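PDB 6VXC: trans-4-hydroxy-L-proline dehydratase from Clostridioides difficile 70-100-2010, which catalyses the radical-based dehydration of trans-4-hydroxy-L-proline to (S)-1-pyrroline-5-carboxylate, a step in the anaerobic breakdown of hydroxyproline. Local coordinates for residues Y276-H287 / A327-F338. Numbering follows the deposited sequence.
Sequences YHQAIQMYWFVH and AQELLECLWVKF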
loop_
_atom_site.group_PDB
_atom_site.type_symbol
_atom_site.label_atom_id
_atom_site.label_comp_id
_atom_site.label_asym_id
_atom_site.label_seq_id
_atom_site.Cartn_x
_atom_site.Cartn_y
_atom_site.Cartn_z
ATOM N N TYR A 276 -5.459 12.162 25.104
ATOM C CA TYR A 276 -5.686 12.088 23.663
ATOM C C TYR A 276 -4.526 12.701 22.889
ATOM O O TYR A 276 -4.063 12.140 21.889
ATOM C CB TYR A 276 -7.007 12.796 23.356
ATOM C CG TYR A 276 -7.460 12.978 21.921
ATOM C CD1 TYR A 276 -6.965 14.013 21.146
ATOM C CD2 TYR A 276 -8.472 12.177 21.385
ATOM C CE1 TYR A 276 -7.416 14.215 19.872
ATOM C CE2 TYR A 276 -8.937 12.377 20.106
ATOM C CZ TYR A 276 -8.404 13.407 19.355
ATOM O OH TYR A 276 -8.837 13.646 18.085
ATOM N N HIS A 277 -4.073 13.874 23.325
ATOM C CA HIS A 277 -2.898 14.509 22.738
ATOM C C HIS A 277 -1.686 13.577 22.808
ATOM O O HIS A 277 -0.971 13.390 21.821
ATOM C CB HIS A 277 -2.619 15.807 23.497
ATOM C CG HIS A 277 -1.627 16.711 22.851
ATOM N ND1 HIS A 277 -0.549 16.254 22.128
ATOM C CD2 HIS A 277 -1.514 18.057 22.876
ATOM C CE1 HIS A 277 0.162 17.283 21.699
ATOM N NE2 HIS A 277 -0.399 18.390 22.149
ATOM N N GLN A 278 -1.440 12.988 23.980
ATOM C CA GLN A 278 -0.290 12.098 24.129
ATOM C C GLN A 278 -0.440 10.843 23.284
ATOM O O GLN A 278 0.562 10.311 22.802
ATOM C CB GLN A 278 -0.086 11.715 25.596
ATOM C CG GLN A 278 0.441 12.863 26.419
ATOM C CD GLN A 278 0.280 12.659 27.907
ATOM O OE1 GLN A 278 0.019 11.552 28.380
ATOM N NE2 GLN A 278 0.437 13.730 28.654
ATOM N N ALA A 279 -1.673 10.349 23.126
ATOM C CA ALA A 279 -1.905 9.168 22.300
ATOM C C ALA A 279 -1.521 9.429 20.850
ATOM O O ALA A 279 -0.924 8.568 20.193
ATOM C CB ALA A 279 -3.358 8.715 22.408
ATOM N N ILE A 280 -1.846 10.614 20.337
ATOM C CA ILE A 280 -1.489 10.942 18.962
ATOM C C ILE A 280 0.018 11.104 18.821
ATOM O O ILE A 280 0.618 10.630 17.849
ATOM C CB ILE A 280 -2.258 12.189 18.483
ATOM C CG1 ILE A 280 -3.759 11.877 18.341
ATOM C CG2 ILE A 280 -1.638 12.746 17.201
ATOM C CD1 ILE A 280 -4.601 13.086 18.054
ATOM N N GLN A 281 0.656 11.777 19.782
ATOM C CA GLN A 281 2.102 11.950 19.710
ATOM C C GLN A 281 2.829 10.617 19.852
ATOM O O GLN A 281 3.833 10.386 19.172
ATOM C CB GLN A 281 2.571 12.944 20.779
ATOM C CG GLN A 281 4.090 13.216 20.792
ATOM C CD GLN A 281 4.589 13.940 19.540
ATOM O OE1 GLN A 281 4.379 15.134 19.390
ATOM N NE2 GLN A 281 5.280 13.221 18.653
ATOM N N MET A 282 2.333 9.727 20.713
ATOM C CA MET A 282 2.916 8.386 20.808
ATOM C C MET A 282 2.830 7.664 19.462
ATOM O O MET A 282 3.826 7.118 18.975
ATOM C CB MET A 282 2.222 7.572 21.911
ATOM C CG MET A 282 2.530 6.058 21.925
ATOM S SD MET A 282 4.235 5.638 22.417
ATOM C CE MET A 282 3.981 5.321 24.153
ATOM N N TYR A 283 1.653 7.668 18.831
ATOM C CA TYR A 283 1.552 7.023 17.531
ATOM C C TYR A 283 2.563 7.612 16.558
ATOM O O TYR A 283 3.255 6.870 15.851
ATOM C CB TYR A 283 0.145 7.121 16.923
ATOM C CG TYR A 283 0.281 6.675 15.486
ATOM C CD1 TYR A 283 0.365 5.326 15.170
ATOM C CD2 TYR A 283 0.508 7.597 14.475
ATOM C CE1 TYR A 283 0.580 4.913 13.881
ATOM C CE2 TYR A 283 0.736 7.186 13.176
ATOM C CZ TYR A 283 0.780 5.845 12.895
ATOM O OH TYR A 283 1.003 5.436 11.618
ATOM N N TRP A 284 2.664 8.949 16.502
ATOM C CA TRP A 284 3.508 9.562 15.482
ATOM C C TRP A 284 4.987 9.269 15.713
ATOM O O TRP A 284 5.741 9.095 14.749
ATOM C CB TRP A 284 3.267 11.075 15.389
ATOM C CG TRP A 284 3.988 11.603 14.184
ATOM C CD1 TRP A 284 5.045 12.462 14.166
ATOM C CD2 TRP A 284 3.746 11.233 12.816
ATOM N NE1 TRP A 284 5.464 12.668 12.878
ATOM C CE2 TRP A 284 4.680 11.932 12.026
ATOM C CE3 TRP A 284 2.819 10.398 12.186
ATOM C CZ2 TRP A 284 4.729 11.806 10.640
ATOM C CZ3 TRP A 284 2.860 10.279 10.800
ATOM C CH2 TRP A 284 3.813 10.980 10.046
ATOM N N PHE A 285 5.430 9.232 16.976
ATOM C CA PHE A 285 6.810 8.844 17.267
ATOM C C PHE A 285 7.085 7.419 16.800
ATOM O O PHE A 285 8.130 7.135 16.200
ATOM C CB PHE A 285 7.094 8.977 18.767
ATOM C CG PHE A 285 7.479 10.370 19.209
ATOM C CD1 PHE A 285 8.135 11.243 18.343
ATOM C CD2 PHE A 285 7.214 10.795 20.510
ATOM C CE1 PHE A 285 8.500 12.528 18.756
ATOM C CE2 PHE A 285 7.578 12.082 20.939
ATOM C CZ PHE A 285 8.225 12.949 20.063
ATOM N N VAL A 286 6.166 6.501 17.097
ATOM C CA VAL A 286 6.299 5.126 16.626
ATOM C C VAL A 286 6.347 5.099 15.100
ATOM O O VAL A 286 7.140 4.367 14.505
ATOM C CB VAL A 286 5.152 4.250 17.170
ATOM C CG1 VAL A 286 5.195 2.859 16.545
ATOM C CG2 VAL A 286 5.178 4.164 18.693
ATOM N N HIS A 287 5.504 5.899 14.450
ATOM C CA HIS A 287 5.518 5.990 12.990
ATOM C C HIS A 287 6.886 6.439 12.472
ATOM O O HIS A 287 7.481 5.782 11.613
ATOM C CB HIS A 287 4.413 6.955 12.536
ATOM C CG HIS A 287 4.283 7.100 11.054
ATOM N ND1 HIS A 287 3.177 6.663 10.357
ATOM C CD2 HIS A 287 5.090 7.690 10.140
ATOM C CE1 HIS A 287 3.328 6.937 9.075
ATOM N NE2 HIS A 287 4.475 7.570 8.915
ATOM N N ALA A 327 -9.639 18.409 19.737
ATOM C CA ALA A 327 -9.482 17.062 19.183
ATOM C C ALA A 327 -9.384 17.090 17.665
ATOM O O ALA A 327 -8.589 16.348 17.077
ATOM C CB ALA A 327 -10.629 16.161 19.622
ATOM N N GLN A 328 -10.199 17.922 17.006
ATOM C CA GLN A 328 -10.091 18.056 15.562
ATOM C C GLN A 328 -8.793 18.739 15.172
ATOM O O GLN A 328 -8.143 18.331 14.202
ATOM C CB GLN A 328 -11.278 18.838 15.004
ATOM C CG GLN A 328 -11.179 19.036 13.508
ATOM C CD GLN A 328 -12.474 19.564 12.886
ATOM O OE1 GLN A 328 -13.518 19.653 13.551
ATOM N NE2 GLN A 328 -12.417 19.894 11.603
ATOM N N GLU A 329 -8.399 19.774 15.924
ATOM C CA GLU A 329 -7.168 20.495 15.629
ATOM C C GLU A 329 -5.962 19.556 15.694
ATOM O O GLU A 329 -5.065 19.620 14.845
ATOM C CB GLU A 329 -6.999 21.676 16.595
ATOM C CG GLU A 329 -5.715 22.490 16.368
ATOM C CD GLU A 329 -5.550 23.665 17.341
ATOM O OE1 GLU A 329 -4.957 24.683 16.955
ATOM O OE2 GLU A 329 -5.978 23.552 18.498
ATOM N N LEU A 330 -5.930 18.680 16.694
ATOM C CA LEU A 330 -4.813 17.747 16.822
ATOM C C LEU A 330 -4.775 16.771 15.649
ATOM O O LEU A 330 -3.699 16.434 15.156
ATOM C CB LEU A 330 -4.891 17.007 18.157
ATOM C CG LEU A 330 -4.506 17.871 19.357
ATOM C CD1 LEU A 330 -4.953 17.254 20.672
ATOM C CD2 LEU A 330 -3.005 18.115 19.364
ATOM N N LEU A 331 -5.940 16.316 15.186
ATOM C CA LEU A 331 -5.977 15.416 14.040
ATOM C C LEU A 331 -5.611 16.125 12.745
ATOM O O LEU A 331 -4.996 15.517 11.868
ATOM C CB LEU A 331 -7.353 14.763 13.915
ATOM C CG LEU A 331 -7.581 13.660 14.943
ATOM C CD1 LEU A 331 -8.985 13.131 14.882
ATOM C CD2 LEU A 331 -6.562 12.531 14.731
ATOM N N GLU A 332 -5.983 17.397 12.594
ATOM C CA GLU A 332 -5.522 18.143 11.427
ATOM C C GLU A 332 -4.011 18.279 11.446
ATOM O O GLU A 332 -3.360 18.179 10.403
ATOM C CB GLU A 332 -6.209 19.517 11.353
ATOM C CG GLU A 332 -7.674 19.391 10.907
ATOM C CD GLU A 332 -8.451 20.713 10.757
ATOM O OE1 GLU A 332 -7.862 21.815 10.877
ATOM O OE2 GLU A 332 -9.677 20.620 10.514
ATOM N N CYS A 333 -3.434 18.465 12.630
ATOM C CA CYS A 333 -1.981 18.445 12.747
ATOM C C CYS A 333 -1.415 17.101 12.309
ATOM O O CYS A 333 -0.449 17.050 11.545
ATOM C CB CYS A 333 -1.556 18.766 14.185
ATOM S SG CYS A 333 -1.776 20.481 14.715
ATOM N N LEU A 334 -2.001 16.004 12.800
ATOM C CA LEU A 334 -1.586 14.661 12.399
ATOM C C LEU A 334 -1.648 14.476 10.884
ATOM O O LEU A 334 -0.714 13.942 10.275
ATOM C CB LEU A 334 -2.457 13.616 13.094
ATOM C CG LEU A 334 -2.024 12.172 12.787
ATOM C CD1 LEU A 334 -0.547 11.961 13.152
ATOM C CD2 LEU A 334 -2.900 11.166 13.502
ATOM N N TRP A 335 -2.760 14.893 10.267
ATOM C CA TRP A 335 -2.909 14.768 8.820
ATOM C C TRP A 335 -1.750 15.433 8.093
ATOM O O TRP A 335 -1.162 14.855 7.167
ATOM C CB TRP A 335 -4.246 15.380 8.376
ATOM C CG TRP A 335 -5.292 14.354 8.000
ATOM C CD1 TRP A 335 -5.954 14.267 6.827
ATOM C CD2 TRP A 335 -5.753 13.255 8.799
ATOM N NE1 TRP A 335 -6.807 13.195 6.832
ATOM C CE2 TRP A 335 -6.707 12.557 8.034
ATOM C CE3 TRP A 335 -5.470 12.808 10.092
ATOM C CZ2 TRP A 335 -7.376 11.436 8.513
ATOM C CZ3 TRP A 335 -6.131 11.680 10.569
ATOM C CH2 TRP A 335 -7.074 11.012 9.784
ATOM N N VAL A 336 -1.392 16.647 8.520
ATOM C CA VAL A 336 -0.281 17.348 7.892
ATOM C C VAL A 336 1.018 16.567 8.076
ATOM O O VAL A 336 1.851 16.513 7.167
ATOM C CB VAL A 336 -0.163 18.780 8.451
ATOM C CG1 VAL A 336 1.139 19.408 7.995
ATOM C CG2 VAL A 336 -1.378 19.634 8.044
ATOM N N LYS A 337 1.218 15.955 9.250
ATOM C CA LYS A 337 2.450 15.193 9.473
ATOM C C LYS A 337 2.589 14.053 8.468
ATOM O O LYS A 337 3.667 13.844 7.900
ATOM C CB LYS A 337 2.527 14.652 10.898
ATOM C CG LYS A 337 2.537 15.705 11.993
ATOM C CD LYS A 337 3.684 16.728 11.828
ATOM C CE LYS A 337 5.062 16.122 11.767
ATOM N NZ LYS A 337 6.164 17.146 11.619
ATOM N N PHE A 338 1.509 13.299 8.243
ATOM C CA PHE A 338 1.526 12.290 7.185
ATOM C C PHE A 338 1.918 12.915 5.845
ATOM O O PHE A 338 2.761 12.382 5.115
ATOM C CB PHE A 338 0.154 11.626 7.051
ATOM C CG PHE A 338 -0.157 10.583 8.089
ATOM C CD1 PHE A 338 0.402 9.319 8.023
ATOM C CD2 PHE A 338 -1.089 10.850 9.097
ATOM C CE1 PHE A 338 0.076 8.352 8.954
ATOM C CE2 PHE A 338 -1.413 9.898 10.031
ATOM C CZ PHE A 338 -0.837 8.644 9.965
#
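Segments 276-287 and 327-338, on helices 276-293 and 324-339, run nearly parallel, their axes 10.6 Å and 9° apart. At the start of helix 276-293, Tyr276 holds its CG anti to the backbone N (chi1 175°), and its ring reaches across to Ala327. Its OH donates to Ala327 O at 2.9 Å. The hydroxyl sits above the carbonyl plane, while Leu331 N reaches the same oxygen from the opposite face. Leu330 fits between Tyr276 and His277. Its CD1 lies at the edge of the tyrosine ring, 3.8 Å from Tyr276 CD1, and its CD2 makes a CH-pi contact over one face of the His277 ring. Ile280 CD1 touches Leu330 CB and Leu331 CD2, each at 3.9 Å. This is buried helix-to-helix packing in the pyruvate formate lyase-like part of the glycyl radical enzyme, away from the active-site residues. Trp284 packs against Leu334, Lys337 and Phe338, with its CE3 3.8 Å from Leu334 CD1. Lys337 CB covers one face of its six-membered ring, a CH-pi contact 3.8 Å from the centroid. Lys337 NZ forms salt bridges with Glu87 and Glu92. Trp284 NE1 makes a hydrogen bond to Gly91 O. The indole edge meets the Phe338 face in a T-shaped pair, planes at 73°. His287 CE1 touches Phe338 CE1, at 3.5 Å, and a nearly straight hydrogen bond joins His287 ND1 to Tyr283 OH at 2.8 Å.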